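Local coordinates for protein CalS10 (Micromonospora echinospora, PDB 6UK5) that binds S-adenosylmethionine and probably transfers its methyl group to an aminopentose during calicheamicin biosynthesis, at residues Ala56-Val61 against Phe115-Cys120; Ala136-Met141 against Ala225-Ala230; Val152-Trp157 against Arg244-Ala249; Ala50-Ala55 against Gly148-Leu153. One frame throughout, in Å; residues are numbered along the deposited sequence.

In the fold
Contacts 1, 3 and 4 all involve one seven-stranded sheet, whose order 3-2-1-4-5-7-6 with the seventh strand antiparallel identifies the Rossmann-like fold of class I methyltransferases. Contact 1 joins strands 57-61 and 115-120. Strand 149-153 lies next to 115-120 and is shared by contact 4, at the tip of helix 37-51, and contact 3, its pairing with strand 246-251. Contact 2 packs helices 131-143 and 220-229 on the sheet. Measured between centres, contact 1 is about 9 Å from contact 4, and all other pairs are 14 to 16 Å apart. Along the chain, contact 1 is nested within contact 4, whereas contact 2 crosses 3 and 4, tying the C-terminal part to the cofactor-binding core.

Contact 1 (Ala56-Val61 against Phe115-Cys120); sequences ARLLDV and FDAVTC
Leu59 and Asp60 lie beside Val118 and Thr119 as the parallel strands 57-61 and 115-120, neighbours at the middle of the Rossmann-like sheet of a class I methyltransferase. The register is fixed by Leu59 N to Ala117 O, Thr119 N to Leu59 O and Val61 N to Thr119 O, all at 2.7 to 3.0 Å. Above the Leu59 side of the sheet, the Phe115 ring is sandwiched. Leu59 CB sits 3.7 Å from the Phe115 ring centroid on one face, a CH-pi contact, and the Arg57 guanidinium lies over the opposite face with its plane 26° from the ring, a cation-pi stack. The bend in the Arg57 chain at chi3 (48°) folds the group over the ring, and NH2 is held there by the carbonyl of Thr114. At the N-terminal end, Asp116 OD2 accepts from both Ala56 N (2.9 Å) and Arg57 N (3.1 Å), so one carboxylate oxygen holds the start of the neighbouring strand. On the reverse side, beneath helices 37-51 and 67-73, buried Asp60 touches S-adenosylmethionine. Thr119 OG1 donates to Asp60 OD1 at 2.8 Å, from 59° out of the carboxylate plane.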
loop_
_atom_site.group_PDB
_atom_site.type_symbol
_atom_site.label_atom_id
_atom_site.label_comp_id
_atom_site.label_asym_id
_atom_site.label_seq_id
_atom_site.Cartn_x
_atom_site.Cartn_y
_atom_site.Cartn_z
ATOM N N ALA A 56 -34.537 7.009 24.096
ATOM C CA ALA A 56 -33.873 8.305 24.169
ATOM C C ALA A 56 -32.414 8.202 24.611
ATOM O O ALA A 56 -31.573 8.987 24.158
ATOM C CB ALA A 56 -34.638 9.230 25.120
ATOM N N ARG A 57 -32.099 7.245 25.480
ATOM C CA ARG A 57 -30.755 7.067 26.020
ATOM C C ARG A 57 -30.119 5.820 25.420
ATOM O O ARG A 57 -30.682 4.724 25.520
ATOM C CB ARG A 57 -30.792 6.963 27.545
ATOM C CG ARG A 57 -31.196 8.241 28.261
ATOM C CD ARG A 57 -31.497 7.978 29.731
ATOM N NE ARG A 57 -30.463 7.175 30.384
ATOM C CZ ARG A 57 -29.282 7.635 30.788
ATOM N NH1 ARG A 57 -28.958 8.907 30.604
ATOM N NH2 ARG A 57 -28.418 6.815 31.373
ATOM N N LEU A 58 -28.946 5.987 24.804
ATOM C CA LEU A 58 -28.238 4.887 24.164
ATOM C C LEU A 58 -26.782 4.859 24.606
ATOM O O LEU A 58 -26.161 5.907 24.808
ATOM C CB LEU A 58 -28.303 4.992 22.635
ATOM C CG LEU A 58 -27.590 3.870 21.874
ATOM C CD1 LEU A 58 -28.357 3.549 20.605
ATOM C CD2 LEU A 58 -26.148 4.218 21.530
ATOM N N LEU A 59 -26.248 3.646 24.746
ATOM C CA LEU A 59 -24.848 3.412 25.084
ATOM C C LEU A 59 -24.242 2.466 24.060
ATOM O O LEU A 59 -24.748 1.356 23.863
ATOM C CB LEU A 59 -24.710 2.833 26.496
ATOM C CG LEU A 59 -23.339 2.261 26.864
ATOM C CD1 LEU A 59 -22.320 3.363 27.072
ATOM C CD2 LEU A 59 -23.451 1.402 28.115
ATOM N N ASP A 60 -23.162 2.898 23.414
ATOM C CA ASP A 60 -22.403 2.052 22.502
ATOM C C ASP A 60 -21.217 1.478 23.268
ATOM O O ASP A 60 -20.398 2.231 23.806
ATOM C CB ASP A 60 -21.928 2.832 21.278
ATOM C CG ASP A 60 -21.365 1.935 20.205
ATOM O OD1 ASP A 60 -21.554 0.702 20.304
ATOM O OD2 ASP A 60 -20.731 2.467 19.268
ATOM N N VAL A 61 -21.131 0.152 23.317
ATOM C CA VAL A 61 -20.129 -0.549 24.110
ATOM C C VAL A 61 -19.035 -1.044 23.176
ATOM O O VAL A 61 -19.321 -1.678 22.152
ATOM C CB VAL A 61 -20.760 -1.710 24.896
ATOM C CG1 VAL A 61 -19.688 -2.531 25.568
ATOM C CG2 VAL A 61 -21.742 -1.173 25.927
ATOM N N PHE A 115 -30.088 2.600 30.361
ATOM C CA PHE A 115 -30.274 3.170 29.037
ATOM C C PHE A 115 -31.457 2.486 28.365
ATOM O O PHE A 115 -31.846 1.374 28.732
ATOM C CB PHE A 115 -29.014 2.996 28.176
ATOM C CG PHE A 115 -27.794 3.678 28.733
ATOM C CD1 PHE A 115 -27.121 3.131 29.813
ATOM C CD2 PHE A 115 -27.301 4.840 28.162
ATOM C CE1 PHE A 115 -25.997 3.739 30.332
ATOM C CE2 PHE A 115 -26.173 5.455 28.673
ATOM C CZ PHE A 115 -25.517 4.902 29.759
ATOM N N ASP A 116 -32.035 3.163 27.373
ATOM C CA ASP A 116 -33.073 2.537 26.564
ATOM C C ASP A 116 -32.506 1.532 25.570
ATOM O O ASP A 116 -33.244 0.655 25.107
ATOM C CB ASP A 116 -33.875 3.596 25.804
ATOM C CG ASP A 116 -34.710 4.466 26.719
ATOM O OD1 ASP A 116 -35.574 3.915 27.436
ATOM O OD2 ASP A 116 -34.499 5.701 26.716
ATOM N N ALA A 117 -31.222 1.633 25.236
ATOM C CA ALA A 117 -30.618 0.732 24.269
ATOM C C ALA A 117 -29.116 0.683 24.502
ATOM O O ALA A 117 -28.501 1.699 24.835
ATOM C CB ALA A 117 -30.920 1.179 22.834
ATOM N N VAL A 118 -28.537 -0.502 24.329
ATOM C CA VAL A 118 -27.097 -0.705 24.426
ATOM C C VAL A 118 -26.654 -1.482 23.195
ATOM O O VAL A 118 -27.199 -2.553 22.908
ATOM C CB VAL A 118 -26.709 -1.465 25.709
ATOM C CG1 VAL A 118 -25.214 -1.746 25.724
ATOM C CG2 VAL A 118 -27.144 -0.692 26.948
ATOM N N THR A 119 -25.678 -0.948 22.469
ATOM C CA THR A 119 -25.204 -1.570 21.243
ATOM C C THR A 119 -23.763 -2.038 21.404
ATOM O O THR A 119 -22.989 -1.477 22.186
ATOM C CB THR A 119 -25.295 -0.614 20.047
ATOM O OG1 THR A 119 -24.316 0.424 20.179
ATOM C CG2 THR A 119 -26.680 0.011 19.955
ATOM N N CYS A 120 -23.421 -3.084 20.650
ATOM C CA CYS A 120 -22.091 -3.700 20.668
ATOM C C CYS A 120 -21.867 -4.230 19.250
ATOM O O CYS A 120 -22.272 -5.349 18.927
ATOM C CB CYS A 120 -21.993 -4.805 21.709
ATOM S SG CYS A 120 -20.308 -5.393 22.048
#

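Contact 2 (Ala136-Met141 against Ala225-Ala230); sequences AAVAAM and AAFAAA
Val138 reaches from helix 131-143 to Ala226 and Phe227 of helix 220-229 and to Ala230 just after it. Its CG1 stands anti to the backbone N (chi1 164°), and this rotamer sends that methyl branch across to the other helix. There Val138 CG1 lies 3.6 Å from Phe227 CD1 and 3.7 Å from Ala226 O, with Ala226 CB a little farther off at 4.2 Å. The other branch, CG2, turns beside its own backbone N and faces Leu153 of the sheet.

Phe227 leaves its helix pointing away from Val138, but with CG anti to the carbonyl carbon (chi1 -69°) the ring swings back far enough for its CD1-CE1 side to meet the valine. The two side chains cross at roughly a right angle, and the methyl approaches the ring obliquely.

Small residues permit the rest of the approach. Just past the helix end, Ala230 sets its CB 3.7 Å from Ala139 CA, and the two CB atoms of Ala139 and Ala230 are 4.1 Å apart. No hydrogen bond links the two segments, which bury 189 Å² in total; nearby, Ala230 O accepts from Ser142 OG. Because Phe227 also touches Leu151 and Met141 packs on that same leucine, the pair of helices covers one face of the sheet, as the flanking helices do in a Rossmann-like alpha/beta methyltransferase fold.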
loop_
_atom_site.group_PDB
_atom_site.type_symbol
_atom_site.label_atom_id
_atom_site.label_comp_id
_atom_site.label_asym_id
_atom_site.label_seq_id
_atom_site.Cartn_x
_atom_site.Cartn_y
_atom_site.Cartn_z
ATOM N N ALA A 136 -20.306 -12.566 30.812
ATOM C CA ALA A 136 -20.187 -11.441 31.732
ATOM C C ALA A 136 -20.450 -10.125 31.016
ATOM O O ALA A 136 -21.145 -9.249 31.544
ATOM C CB ALA A 136 -18.800 -11.433 32.374
ATOM N N ALA A 137 -19.909 -9.972 29.805
ATOM C CA ALA A 137 -20.186 -8.782 29.007
ATOM C C ALA A 137 -21.677 -8.648 28.726
ATOM O O ALA A 137 -22.284 -7.609 29.007
ATOM C CB ALA A 137 -19.389 -8.842 27.704
ATOM N N VAL A 138 -22.285 -9.696 28.164
ATOM C CA VAL A 138 -23.708 -9.645 27.844
ATOM C C VAL A 138 -24.533 -9.379 29.092
ATOM O O VAL A 138 -25.573 -8.712 29.028
ATOM C CB VAL A 138 -24.141 -10.952 27.149
ATOM C CG1 VAL A 138 -25.656 -11.092 27.164
ATOM C CG2 VAL A 138 -23.630 -10.980 25.716
ATOM N N ALA A 139 -24.092 -9.888 30.246
ATOM C CA ALA A 139 -24.830 -9.649 31.480
ATOM C C ALA A 139 -24.636 -8.218 31.967
ATOM O O ALA A 139 -25.579 -7.594 32.465
ATOM C CB ALA A 139 -24.395 -10.646 32.554
ATOM N N ALA A 140 -23.421 -7.682 31.826
ATOM C CA ALA A 140 -23.169 -6.299 32.218
ATOM C C ALA A 140 -23.998 -5.334 31.379
ATOM O O ALA A 140 -24.691 -4.464 31.918
ATOM C CB ALA A 140 -21.680 -5.983 32.088
ATOM N N MET A 141 -23.935 -5.471 30.051
ATOM C CA MET A 141 -24.726 -4.614 29.174
ATOM C C MET A 141 -26.203 -4.659 29.547
ATOM O O MET A 141 -26.873 -3.622 29.614
ATOM C CB MET A 141 -24.538 -5.035 27.714
ATOM C CG MET A 141 -23.103 -4.999 27.219
ATOM S SD MET A 141 -23.024 -5.180 25.424
ATOM C CE MET A 141 -22.051 -6.672 25.245
ATOM N N ALA A 225 -27.956 -18.613 25.306
ATOM C CA ALA A 225 -27.845 -18.917 26.728
ATOM C C ALA A 225 -27.361 -17.708 27.519
ATOM O O ALA A 225 -27.788 -17.494 28.660
ATOM C CB ALA A 225 -26.907 -20.106 26.939
ATOM N N ALA A 226 -26.462 -16.910 26.937
ATOM C CA ALA A 226 -25.952 -15.744 27.649
ATOM C C ALA A 226 -27.030 -14.677 27.815
ATOM O O ALA A 226 -27.132 -14.052 28.877
ATOM C CB ALA A 226 -24.741 -15.173 26.913
ATOM N N PHE A 227 -27.841 -14.453 26.777
ATOM C CA PHE A 227 -28.955 -13.519 26.903
ATOM C C PHE A 227 -29.933 -13.982 27.974
ATOM O O PHE A 227 -30.288 -13.220 28.880
ATOM C CB PHE A 227 -29.675 -13.363 25.565
ATOM C CG PHE A 227 -28.878 -12.642 24.520
ATOM C CD1 PHE A 227 -28.308 -11.409 24.790
ATOM C CD2 PHE A 227 -28.717 -13.188 23.258
ATOM C CE1 PHE A 227 -27.583 -10.739 23.825
ATOM C CE2 PHE A 227 -27.992 -12.524 22.287
ATOM C CZ PHE A 227 -27.424 -11.297 22.571
ATOM N N ALA A 228 -30.384 -15.236 27.880
ATOM C CA ALA A 228 -31.327 -15.759 28.863
ATOM C C ALA A 228 -30.744 -15.681 30.268
ATOM O O ALA A 228 -31.440 -15.308 31.220
ATOM C CB ALA A 228 -31.703 -17.197 28.510
ATOM N N ALA A 229 -29.463 -16.031 30.417
ATOM C CA ALA A 229 -28.806 -15.900 31.711
ATOM C C ALA A 229 -28.873 -14.468 32.225
ATOM O O ALA A 229 -28.832 -14.242 33.440
ATOM C CB ALA A 229 -27.348 -16.355 31.605
ATOM N N ALA A 230 -28.973 -13.491 31.321
ATOM C CA ALA A 230 -29.001 -12.078 31.673
ATOM C C ALA A 230 -30.408 -11.483 31.633
ATOM O O ALA A 230 -30.553 -10.256 31.600
ATOM C CB ALA A 230 -28.072 -11.293 30.745
#

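Contact 3 (Val152-Trp157 against Arg244-Ala249); sequences VLEPWW and RGLFVA. With ACT (acetate ion), chain E.
Arg244 holds Glu154 side-on with two nitrogens on a single oxygen: NE and NH2 both donate to Glu154 OE2, each at 2.6 Å, and both arrive from the same face of the carboxylate plane. Sharing one oxygen leaves both bonds clearly bent, with N-H...O angles below 140°. OE2 sits at the guanidinium edge, close to its plane, and the two planes are 25° apart. A bend at chi3 (-81°) turns the arginine head toward a glutamate whose chain is extended beyond CG. Neighbouring edge positions are taken by an acetate ion, probably from the crystallisation liquor, with OXT 2.9 Å from Arg244 NH1 and its O atom 3.0 Å from Arg244 NH2. Glu154 has further partners in Phe122 N at OE1 and Thr242 OG1 at OE2. A leucine in place of Arg244 would probably leave the buried Glu154 carboxylate without its cationic mate and freer to turn. Glu154 directly follows strand 149-153, which pairs with 246-251, the one antiparallel strand of the class I methyltransferase sheet, set between 149-153 and 232-237. Leu153 and Phe247 form the hydrogen-bonded pair there, with Leu153 N to Phe247 O and Phe247 N to Leu153 O both at 2.8 Å. Val152 and Val248 are the next, non-hydrogen-bonded pair. On the Leu153 face, Pro155 CG approaches the Phe247 ring obliquely, 3.7 Å from Phe247 CE2, while Trp157 CZ2 comes within 4.0 Å of the same Phe247 CE2. Pro155 CB also rests over one face of the Trp157 indole, toward its rim, and Tyr223 of helix 220-229 packs against both Pro155 and Phe247.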
loop_
_atom_site.group_PDB
_atom_site.type_symbol
_atom_site.label_atom_id
_atom_site.label_comp_id
_atom_site.label_asym_id
_atom_site.label_seq_id
_atom_site.Cartn_x
_atom_site.Cartn_y
_atom_site.Cartn_z
ATOM N N VAL A 152 -28.511 -4.805 21.146
ATOM C CA VAL A 152 -28.245 -5.187 19.764
ATOM C C VAL A 152 -26.765 -5.509 19.641
ATOM O O VAL A 152 -25.915 -4.742 20.110
ATOM C CB VAL A 152 -28.666 -4.092 18.763
ATOM C CG1 VAL A 152 -30.011 -3.504 19.163
ATOM C CG2 VAL A 152 -27.609 -3.011 18.645
ATOM N N LEU A 153 -26.460 -6.642 19.016
ATOM C CA LEU A 153 -25.119 -7.208 19.036
ATOM C C LEU A 153 -24.806 -7.804 17.677
ATOM O O LEU A 153 -25.526 -8.690 17.205
ATOM C CB LEU A 153 -25.012 -8.271 20.133
ATOM C CG LEU A 153 -23.635 -8.848 20.449
ATOM C CD1 LEU A 153 -23.513 -9.051 21.947
ATOM C CD2 LEU A 153 -23.419 -10.157 19.715
ATOM N N GLU A 154 -23.738 -7.314 17.047
ATOM C CA GLU A 154 -23.278 -7.867 15.782
ATOM C C GLU A 154 -22.243 -8.944 16.073
ATOM O O GLU A 154 -21.124 -8.613 16.495
ATOM C CB GLU A 154 -22.681 -6.774 14.904
ATOM C CG GLU A 154 -22.320 -7.241 13.499
ATOM C CD GLU A 154 -21.596 -6.178 12.701
ATOM O OE1 GLU A 154 -21.508 -5.029 13.181
ATOM O OE2 GLU A 154 -21.110 -6.495 11.595
ATOM N N PRO A 155 -22.552 -10.224 15.870
ATOM C CA PRO A 155 -21.592 -11.281 16.190
ATOM C C PRO A 155 -20.640 -11.570 15.038
ATOM O O PRO A 155 -20.911 -11.276 13.873
ATOM C CB PRO A 155 -22.500 -12.489 16.457
ATOM C CG PRO A 155 -23.615 -12.293 15.488
ATOM C CD PRO A 155 -23.832 -10.788 15.397
ATOM N N TRP A 156 -19.504 -12.158 15.396
ATOM C CA TRP A 156 -18.588 -12.701 14.405
ATOM C C TRP A 156 -19.034 -14.085 13.953
ATOM O O TRP A 156 -19.391 -14.936 14.775
ATOM C CB TRP A 156 -17.174 -12.768 14.988
ATOM C CG TRP A 156 -16.161 -13.455 14.115
ATOM C CD1 TRP A 156 -15.432 -14.565 14.439
ATOM C CD2 TRP A 156 -15.765 -13.091 12.785
ATOM N NE1 TRP A 156 -14.608 -14.912 13.397
ATOM C CE2 TRP A 156 -14.793 -14.024 12.369
ATOM C CE3 TRP A 156 -16.136 -12.068 11.906
ATOM C CZ2 TRP A 156 -14.187 -13.965 11.113
ATOM C CZ3 TRP A 156 -15.532 -12.013 10.658
ATOM C CH2 TRP A 156 -14.571 -12.956 10.274
ATOM N N TRP A 157 -19.008 -14.300 12.641
ATOM C CA TRP A 157 -19.214 -15.603 12.036
ATOM C C TRP A 157 -18.080 -15.778 11.033
ATOM O O TRP A 157 -17.449 -14.802 10.620
ATOM C CB TRP A 157 -20.562 -15.763 11.317
ATOM C CG TRP A 157 -21.806 -15.525 12.135
ATOM C CD1 TRP A 157 -22.788 -14.611 11.877
ATOM C CD2 TRP A 157 -22.188 -16.186 13.352
ATOM N NE1 TRP A 157 -23.770 -14.684 12.836
ATOM C CE2 TRP A 157 -23.420 -15.635 13.758
ATOM C CE3 TRP A 157 -21.610 -17.192 14.133
ATOM C CZ2 TRP A 157 -24.084 -16.057 14.910
ATOM C CZ3 TRP A 157 -22.271 -17.608 15.276
ATOM C CH2 TRP A 157 -23.494 -17.042 15.654
ATOM N N ARG A 244 -22.988 -10.477 8.608
ATOM C CA ARG A 244 -22.926 -11.241 9.844
ATOM C C ARG A 244 -24.228 -11.239 10.632
ATOM O O ARG A 244 -24.263 -11.797 11.733
ATOM C CB ARG A 244 -21.813 -10.686 10.737
ATOM C CG ARG A 244 -20.442 -10.649 10.095
ATOM C CD ARG A 244 -19.453 -9.933 11.000
ATOM N NE ARG A 244 -19.558 -8.480 10.886
ATOM C CZ ARG A 244 -18.890 -7.748 9.995
ATOM N NH1 ARG A 244 -18.060 -8.327 9.135
ATOM N NH2 ARG A 244 -19.050 -6.433 9.964
ATOM N N GLY A 245 -25.286 -10.637 10.116
ATOM C CA GLY A 245 -26.522 -10.617 10.865
ATOM C C GLY A 245 -26.397 -9.752 12.110
ATOM O O GLY A 245 -25.447 -8.992 12.293
ATOM N N LEU A 246 -27.393 -9.889 12.981
ATOM C CA LEU A 246 -27.517 -9.006 14.133
ATOM C C LEU A 246 -28.444 -9.644 15.156
ATOM O O LEU A 246 -29.568 -10.022 14.818
ATOM C CB LEU A 246 -28.061 -7.641 13.697
ATOM C CG LEU A 246 -27.701 -6.401 14.513
ATOM C CD1 LEU A 246 -26.268 -5.969 14.255
ATOM C CD2 LEU A 246 -28.674 -5.283 14.168
ATOM N N PHE A 247 -27.979 -9.759 16.397
ATOM C CA PHE A 247 -28.840 -10.154 17.504
ATOM C C PHE A 247 -29.531 -8.917 18.065
ATOM O O PHE A 247 -28.892 -7.881 18.270
ATOM C CB PHE A 247 -28.043 -10.856 18.604
ATOM C CG PHE A 247 -27.694 -12.283 18.287
ATOM C CD1 PHE A 247 -28.667 -13.272 18.320
ATOM C CD2 PHE A 247 -26.400 -12.635 17.948
ATOM C CE1 PHE A 247 -28.352 -14.587 18.027
ATOM C CE2 PHE A 247 -26.079 -13.949 17.652
ATOM C CZ PHE A 247 -27.056 -14.925 17.691
ATOM N N VAL A 248 -30.834 -9.029 18.301
ATOM C CA VAL A 248 -31.632 -7.977 18.918
ATOM C C VAL A 248 -32.421 -8.619 20.050
ATOM O O VAL A 248 -33.308 -9.446 19.802
ATOM C CB VAL A 248 -32.572 -7.288 17.920
ATOM C CG1 VAL A 248 -33.401 -6.225 18.622
ATOM C CG2 VAL A 248 -31.773 -6.666 16.782
ATOM N N ALA A 249 -32.101 -8.249 21.285
ATOM C CA ALA A 249 -32.730 -8.809 22.469
ATOM C C ALA A 249 -33.358 -7.688 23.286
ATOM O O ALA A 249 -32.999 -6.514 23.148
ATOM C CB ALA A 249 -31.717 -9.580 23.322
HETATM C C ACT E . -16.960 -5.032 7.510
HETATM O O ACT E . -17.970 -4.427 7.957
HETATM O OXT ACT E . -16.686 -6.241 7.724
HETATM C CH3 ACT E . -15.982 -4.230 6.628
#

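Contact 4 (Ala50-Ala55 against Gly148-Leu153); sequences AARPDA and GGVLVL
Gly148 and Gly149 run past the guanidinium of Arg52 at the start of strand 149-153. Gly148 has a positive phi (76°), and a side chain there would be directed at the arginine. Gly148 O lies 3.0 Å from Arg52 NH1, yet the angle is too poor for a hydrogen bond. Gly149 follows with its N over one face of the guanidinium, 3.5 Å from Arg52 NH1; both are donors, so this is packing and not bonding. Gly149 CA lies 4.0 Å from Arg52 NE, alongside an arginine chain that runs extended from CG to NE. The polar end is instead held by a salt bridge from NE to Asp116 OD1 and a weak hydrogen bond from NH2 to Pro147 O. An alanine at Arg52 would probably leave Asp116 OD1 without its cationic mate and open a gap beside the glycine pair. Val150 comes next; its CG1 anti to the backbone N (chi1 -176°) leaves CG2 anti to the carbonyl carbon, which places Val150 CG2 3.8 Å from Ala51 CB and 3.9 Å from Arg52 CB. Ala51 ends helix 37-51, and Arg52 begins a type I turn closed by Ala55 N to Arg52 O (2.9 Å). After Val150, Leu151 turns to the other face and Val152 lies against Val44, earlier in the same helix. Helix 37-51 thus lies along the Val150-Val152 face of strand 149-153, while strands 115-120 and 246-251 flank that strand in the Rossmann-like sheet.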
loop_
_atom_site.group_PDB
_atom_site.type_symbol
_atom_site.label_atom_id
_atom_site.label_comp_id
_atom_site.label_asym_id
_atom_site.label_seq_id
_atom_site.Cartn_x
_atom_site.Cartn_y
_atom_site.Cartn_z
ATOM N N ALA A 50 -38.276 0.598 16.421
ATOM C CA ALA A 50 -39.287 -0.439 16.259
ATOM C C ALA A 50 -39.624 -1.091 17.593
ATOM O O ALA A 50 -40.794 -1.174 17.980
ATOM C CB ALA A 50 -38.801 -1.487 15.258
ATOM N N ALA A 51 -38.603 -1.561 18.315
ATOM C CA ALA A 51 -38.820 -2.248 19.582
ATOM C C ALA A 51 -39.096 -1.299 20.741
ATOM O O ALA A 51 -39.725 -1.713 21.721
ATOM C CB ALA A 51 -37.605 -3.118 19.917
ATOM N N ARG A 52 -38.642 -0.053 20.661
ATOM C CA ARG A 52 -38.771 0.907 21.760
ATOM C C ARG A 52 -39.012 2.277 21.145
ATOM O O ARG A 52 -38.091 3.092 21.008
ATOM C CB ARG A 52 -37.530 0.892 22.656
ATOM C CG ARG A 52 -37.788 1.298 24.108
ATOM C CD ARG A 52 -36.596 0.941 24.985
ATOM N NE ARG A 52 -36.735 1.390 26.369
ATOM C CZ ARG A 52 -37.534 0.823 27.268
ATOM N NH1 ARG A 52 -38.291 -0.214 26.935
ATOM N NH2 ARG A 52 -37.582 1.297 28.504
ATOM N N PRO A 53 -40.255 2.562 20.747
ATOM C CA PRO A 53 -40.537 3.829 20.050
ATOM C C PRO A 53 -40.064 5.068 20.791
ATOM O O PRO A 53 -39.760 6.082 20.148
ATOM C CB PRO A 53 -42.067 3.810 19.913
ATOM C CG PRO A 53 -42.432 2.361 19.920
ATOM C CD PRO A 53 -41.443 1.691 20.832
ATOM N N ASP A 54 -39.990 5.023 22.119
ATOM C CA ASP A 54 -39.643 6.184 22.929
ATOM C C ASP A 54 -38.163 6.234 23.300
ATOM O O ASP A 54 -37.770 7.071 24.120
ATOM C CB ASP A 54 -40.495 6.194 24.200
ATOM C CG ASP A 54 -41.983 6.189 23.905
ATOM O OD1 ASP A 54 -42.396 6.824 22.910
ATOM O OD2 ASP A 54 -42.735 5.544 24.668
ATOM N N ALA A 55 -37.340 5.360 22.725
ATOM C CA ALA A 55 -35.926 5.296 23.076
ATOM C C ALA A 55 -35.282 6.676 23.037
ATOM O O ALA A 55 -35.449 7.424 22.071
ATOM C CB ALA A 55 -35.199 4.351 22.116
ATOM N N GLY A 148 -37.702 -3.510 29.114
ATOM C CA GLY A 148 -37.988 -3.321 27.710
ATOM C C GLY A 148 -36.830 -2.776 26.904
ATOM O O GLY A 148 -36.962 -2.629 25.682
ATOM N N GLY A 149 -35.709 -2.460 27.549
ATOM C CA GLY A 149 -34.560 -1.950 26.829
ATOM C C GLY A 149 -34.091 -2.903 25.749
ATOM O O GLY A 149 -34.338 -4.109 25.788
ATOM N N VAL A 150 -33.405 -2.340 24.760
ATOM C CA VAL A 150 -32.981 -3.069 23.571
ATOM C C VAL A 150 -31.474 -3.272 23.620
ATOM O O VAL A 150 -30.714 -2.308 23.766
ATOM C CB VAL A 150 -33.381 -2.323 22.285
ATOM C CG1 VAL A 150 -33.020 -3.148 21.057
ATOM C CG2 VAL A 150 -34.866 -1.993 22.298
ATOM N N LEU A 151 -31.046 -4.522 23.495
ATOM C CA LEU A 151 -29.645 -4.864 23.292
ATOM C C LEU A 151 -29.483 -5.359 21.863
ATOM O O LEU A 151 -30.243 -6.222 21.413
ATOM C CB LEU A 151 -29.190 -5.920 24.299
ATOM C CG LEU A 151 -27.691 -5.988 24.591
ATOM C CD1 LEU A 151 -27.468 -6.446 26.019
ATOM C CD2 LEU A 151 -27.000 -6.937 23.630
ATOM N N VAL A 152 -28.511 -4.805 21.146
ATOM C CA VAL A 152 -28.245 -5.187 19.764
ATOM C C VAL A 152 -26.765 -5.509 19.641
ATOM O O VAL A 152 -25.915 -4.742 20.110
ATOM C CB VAL A 152 -28.666 -4.092 18.763
ATOM C CG1 VAL A 152 -30.011 -3.504 19.163
ATOM C CG2 VAL A 152 -27.609 -3.011 18.645
ATOM N N LEU A 153 -26.460 -6.642 19.016
ATOM C CA LEU A 153 -25.119 -7.208 19.036
ATOM C C LEU A 153 -24.806 -7.804 17.677
ATOM O O LEU A 153 -25.526 -8.690 17.205
ATOM C CB LEU A 153 -25.012 -8.271 20.133
ATOM C CG LEU A 153 -23.635 -8.848 20.449
ATOM C CD1 LEU A 153 -23.513 -9.051 21.947
ATOM C CD2 LEU A 153 -23.419 -10.157 19.715
#